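Local atomic coordinates of oxygenase-reductase (Streptomyces fradiae, PDB entry 4OSP), a protein that probably reduces the C-6 ketone of angucyclinones in urdamycin biosynthesis, the deposited chain being its C-terminal, NADP(H)-binding reductase domain of the short-chain dehydrogenase/reductase family. Residues G65-A73 with L84-R95. Numbering follows the deposited sequence.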
loop_
_atom_site.group_PDB
_atom_site.type_symbol
_atom_site.label_atom_id
_atom_site.label_comp_id
_atom_site.label_asym_id
_atom_site.label_seq_id
_atom_site.Cartn_x
_atom_site.Cartn_y
_atom_site.Cartn_z
ATOM N N GLY B 65 -27.837 -0.734 -30.038
ATOM C CA GLY B 65 -27.117 -0.758 -31.307
ATOM C C GLY B 65 -25.724 -1.361 -31.220
ATOM O O GLY B 65 -24.880 -1.127 -32.094
ATOM N N GLY B 66 -25.485 -2.145 -30.170
ATOM C CA GLY B 66 -24.227 -2.864 -30.018
ATOM C C GLY B 66 -24.313 -4.308 -30.473
ATOM O O GLY B 66 -25.294 -4.716 -31.105
ATOM N N ARG B 67 -23.276 -5.078 -30.142
ATOM C CA ARG B 67 -23.160 -6.502 -30.513
ATOM C C ARG B 67 -22.764 -7.334 -29.289
ATOM O O ARG B 67 -21.846 -6.964 -28.551
ATOM C CB ARG B 67 -22.115 -6.683 -31.619
ATOM C CG ARG B 67 -22.393 -5.913 -32.903
ATOM C CD ARG B 67 -23.621 -6.453 -33.629
ATOM N NE ARG B 67 -23.604 -7.910 -33.768
ATOM C CZ ARG B 67 -22.839 -8.573 -34.637
ATOM N NH1 ARG B 67 -22.030 -7.914 -35.453
ATOM N NH2 ARG B 67 -22.888 -9.898 -34.698
ATOM N N ALA B 68 -23.467 -8.444 -29.072
ATOM C CA ALA B 68 -23.190 -9.335 -27.946
ATOM C C ALA B 68 -23.754 -10.742 -28.179
ATOM O O ALA B 68 -24.657 -10.934 -28.989
ATOM C CB ALA B 68 -23.750 -8.751 -26.659
ATOM N N PHE B 69 -23.204 -11.724 -27.470
ATOM C CA PHE B 69 -23.792 -13.061 -27.418
ATOM C C PHE B 69 -23.629 -13.686 -26.033
ATOM O O PHE B 69 -22.723 -13.321 -25.284
ATOM C CB PHE B 69 -23.227 -13.974 -28.524
ATOM C CG PHE B 69 -21.751 -14.289 -28.390
ATOM C CD1 PHE B 69 -20.784 -13.409 -28.878
ATOM C CD2 PHE B 69 -21.329 -15.492 -27.825
ATOM C CE1 PHE B 69 -19.431 -13.706 -28.775
ATOM C CE2 PHE B 69 -19.975 -15.792 -27.723
ATOM C CZ PHE B 69 -19.023 -14.897 -28.198
ATOM N N SER B 70 -24.502 -14.623 -25.688
ATOM C CA SER B 70 -24.405 -15.264 -24.384
ATOM C C SER B 70 -23.541 -16.536 -24.396
ATOM O O SER B 70 -23.351 -17.178 -25.430
ATOM C CB SER B 70 -25.790 -15.527 -23.784
ATOM O OG SER B 70 -26.527 -16.443 -24.568
ATOM N N VAL B 71 -23.001 -16.863 -23.230
ATOM C CA VAL B 71 -22.146 -18.019 -23.050
ATOM C C VAL B 71 -22.484 -18.650 -21.700
ATOM O O VAL B 71 -22.434 -17.989 -20.662
ATOM C CB VAL B 71 -20.654 -17.612 -23.100
ATOM C CG1 VAL B 71 -19.781 -18.659 -22.433
ATOM C CG2 VAL B 71 -20.215 -17.375 -24.539
ATOM N N LEU B 72 -22.849 -19.923 -21.730
ATOM C CA LEU B 72 -23.199 -20.661 -20.525
ATOM C C LEU B 72 -22.033 -21.545 -20.100
ATOM O O LEU B 72 -21.495 -22.311 -20.907
ATOM C CB LEU B 72 -24.437 -21.523 -20.789
ATOM C CG LEU B 72 -25.354 -21.901 -19.618
ATOM C CD1 LEU B 72 -25.729 -20.676 -18.789
ATOM C CD2 LEU B 72 -26.612 -22.598 -20.138
ATOM N N ALA B 73 -21.622 -21.419 -18.841
ATOM C CA ALA B 73 -20.606 -22.306 -18.276
ATOM C C ALA B 73 -20.519 -22.119 -16.776
ATOM O O ALA B 73 -20.145 -21.045 -16.300
ATOM C CB ALA B 73 -19.254 -22.052 -18.918
ATOM N N LEU B 84 -16.532 -22.924 -21.034
ATOM C CA LEU B 84 -16.481 -21.481 -21.270
ATOM C C LEU B 84 -15.841 -21.175 -22.629
ATOM O O LEU B 84 -16.450 -20.517 -23.475
ATOM C CB LEU B 84 -15.729 -20.769 -20.140
ATOM C CG LEU B 84 -15.443 -19.260 -20.252
ATOM C CD1 LEU B 84 -16.676 -18.440 -20.608
ATOM C CD2 LEU B 84 -14.848 -18.749 -18.945
ATOM N N PHE B 85 -14.633 -21.672 -22.853
ATOM C CA PHE B 85 -13.894 -21.279 -24.039
ATOM C C PHE B 85 -14.367 -21.967 -25.320
ATOM O O PHE B 85 -14.265 -21.397 -26.397
ATOM C CB PHE B 85 -12.386 -21.433 -23.818
ATOM C CG PHE B 85 -11.785 -20.326 -22.991
ATOM C CD1 PHE B 85 -11.905 -20.330 -21.603
ATOM C CD2 PHE B 85 -11.127 -19.262 -23.604
ATOM C CE1 PHE B 85 -11.368 -19.307 -20.841
ATOM C CE2 PHE B 85 -10.576 -18.243 -22.847
ATOM C CZ PHE B 85 -10.698 -18.263 -21.460
ATOM N N LEU B 86 -14.914 -23.172 -25.197
ATOM C CA LEU B 86 -15.586 -23.821 -26.325
ATOM C C LEU B 86 -16.672 -22.898 -26.866
ATOM O O LEU B 86 -16.703 -22.582 -28.069
ATOM C CB LEU B 86 -16.203 -25.143 -25.879
ATOM C CG LEU B 86 -16.589 -26.185 -26.932
ATOM C CD1 LEU B 86 -15.352 -26.791 -27.595
ATOM C CD2 LEU B 86 -17.433 -27.281 -26.286
ATOM N N ALA B 87 -17.534 -22.437 -25.966
ATOM C CA ALA B 87 -18.629 -21.539 -26.328
ATOM C C ALA B 87 -18.099 -20.171 -26.765
ATOM O O ALA B 87 -18.562 -19.601 -27.758
ATOM C CB ALA B 87 -19.606 -21.405 -25.169
ATOM N N LEU B 88 -17.094 -19.668 -26.054
ATOM C CA LEU B 88 -16.513 -18.377 -26.391
ATOM C C LEU B 88 -15.963 -18.372 -27.820
ATOM O O LEU B 88 -16.242 -17.456 -28.601
ATOM C CB LEU B 88 -15.415 -17.989 -25.382
ATOM C CG LEU B 88 -14.673 -16.680 -25.659
ATOM C CD1 LEU B 88 -15.601 -15.499 -25.413
ATOM C CD2 LEU B 88 -13.414 -16.566 -24.809
ATOM N N GLU B 89 -15.196 -19.404 -28.151
ATOM C CA GLU B 89 -14.512 -19.486 -29.439
ATOM C C GLU B 89 -15.459 -19.687 -30.628
ATOM O O GLU B 89 -15.297 -19.046 -31.665
ATOM C CB GLU B 89 -13.444 -20.580 -29.407
ATOM C CG GLU B 89 -12.224 -20.212 -28.574
ATOM C CD GLU B 89 -11.087 -21.217 -28.691
ATOM O OE1 GLU B 89 -11.280 -22.312 -29.257
ATOM O OE2 GLU B 89 -9.989 -20.912 -28.215
ATOM N N ARG B 90 -16.444 -20.567 -30.474
ATOM C CA ARG B 90 -17.489 -20.711 -31.479
ATOM C C ARG B 90 -18.176 -19.358 -31.732
ATOM O O ARG B 90 -18.211 -18.881 -32.863
ATOM C CB ARG B 90 -18.505 -21.767 -31.054
ATOM C CG ARG B 90 -19.459 -22.204 -32.161
ATOM C CD ARG B 90 -20.271 -23.426 -31.752
ATOM N NE ARG B 90 -21.273 -23.092 -30.739
ATOM C CZ ARG B 90 -21.098 -23.239 -29.430
ATOM N NH1 ARG B 90 -19.963 -23.728 -28.955
ATOM N NH2 ARG B 90 -22.064 -22.900 -28.591
ATOM N N GLY B 91 -18.669 -18.727 -30.665
ATOM C CA GLY B 91 -19.360 -17.445 -30.775
ATOM C C GLY B 91 -18.540 -16.340 -31.426
ATOM O O GLY B 91 -19.062 -15.560 -32.232
ATOM N N LEU B 92 -17.258 -16.261 -31.071
ATOM C CA LEU B 92 -16.382 -15.233 -31.618
ATOM C C LEU B 92 -16.071 -15.472 -33.099
ATOM O O LEU B 92 -16.074 -14.532 -33.906
ATOM C CB LEU B 92 -15.081 -15.136 -30.809
ATOM C CG LEU B 92 -15.105 -14.407 -29.455
ATOM C CD1 LEU B 92 -13.770 -14.576 -28.742
ATOM C CD2 LEU B 92 -15.427 -12.928 -29.627
ATOM N N LYS B 93 -15.802 -16.732 -33.440
ATOM C CA LYS B 93 -15.492 -17.133 -34.819
ATOM C C LYS B 93 -16.661 -16.839 -35.770
ATOM O O LYS B 93 -16.459 -16.328 -36.872
ATOM C CB LYS B 93 -15.130 -18.631 -34.861
ATOM C CG LYS B 93 -14.656 -19.157 -36.211
ATOM C CD LYS B 93 -13.310 -18.559 -36.601
ATOM C CE LYS B 93 -12.615 -19.378 -37.678
ATOM N NZ LYS B 93 -11.223 -18.891 -37.864
ATOM N N GLU B 94 -17.875 -17.167 -35.332
ATOM C CA GLU B 94 -19.090 -16.908 -36.113
ATOM C C GLU B 94 -19.298 -15.440 -36.480
ATOM O O GLU B 94 -19.766 -15.128 -37.577
ATOM C CB GLU B 94 -20.318 -17.379 -35.351
ATOM C CG GLU B 94 -20.480 -18.879 -35.285
ATOM C CD GLU B 94 -21.844 -19.264 -34.767
ATOM O OE1 GLU B 94 -22.759 -18.402 -34.823
ATOM O OE2 GLU B 94 -22.002 -20.419 -34.309
ATOM N N ARG B 95 -18.974 -14.541 -35.557
ATOM C CA ARG B 95 -19.294 -13.137 -35.743
ATOM C C ARG B 95 -18.139 -12.301 -36.280
ATOM O O ARG B 95 -18.355 -11.195 -36.763
ATOM C CB ARG B 95 -19.844 -12.541 -34.448
ATOM C CG ARG B 95 -21.164 -13.163 -34.030
ATOM C CD ARG B 95 -21.467 -12.957 -32.561
ATOM N NE ARG B 95 -22.774 -13.514 -32.230
ATOM C CZ ARG B 95 -23.004 -14.795 -31.943
ATOM N NH1 ARG B 95 -22.007 -15.668 -31.913
ATOM N NH2 ARG B 95 -24.232 -15.196 -31.667
HETATM O O HOH W 1 -26.027 -13.081 -30.334
#
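Arg95, its guanidinium lying against Phe69, donates from NH1 to Gly91 O one turn back (3.0 Å); the oxygen lies in the guanidinium plane, but NH1 meets it well off the C=O direction, at 109°. Arg95 NH2 donates to a water that in turn donates to Ala68 O, joining helix to strand indirectly. With one hydrogen bond on each terminal nitrogen, the group turns one face to Phe69: the guanidinium and ring planes are only 16° apart, Phe69 CB sits over the centre of the guanidinium, 3.4 Å above its plane, and Arg95 NH1 lies over the ring's rim. Arg67 NH2 packs on the aliphatic part of the Arg95 chain, 3.8 Å from Arg95 CG, although both residues are probably positively charged. With CG set between its backbone N and carbonyl carbon, Phe69 reaches the helix where Gly91 presents only backbone, and Gly91 CA makes a CH-pi contact over the ring face, 3.9 Å from the centroid. In this Rossmann fold the pairing is a beta-alpha unit: strand 67-72, hydrogen-bonded in parallel to strand 42-47, is followed by helix 80-96, whose 84-95 segment runs back at 159° to the strand and packs on the sheet. Further along, Val71 spreads both methyls over Ala87, and Val71 CG1 meets Leu84 CD1 at 3.6 Å. Ala73 CB rests on the backbone of Leu84, just before Glu74 and Leu75, which bind NADP(+); Leu84 also packs on Ile138 of helix 121-142.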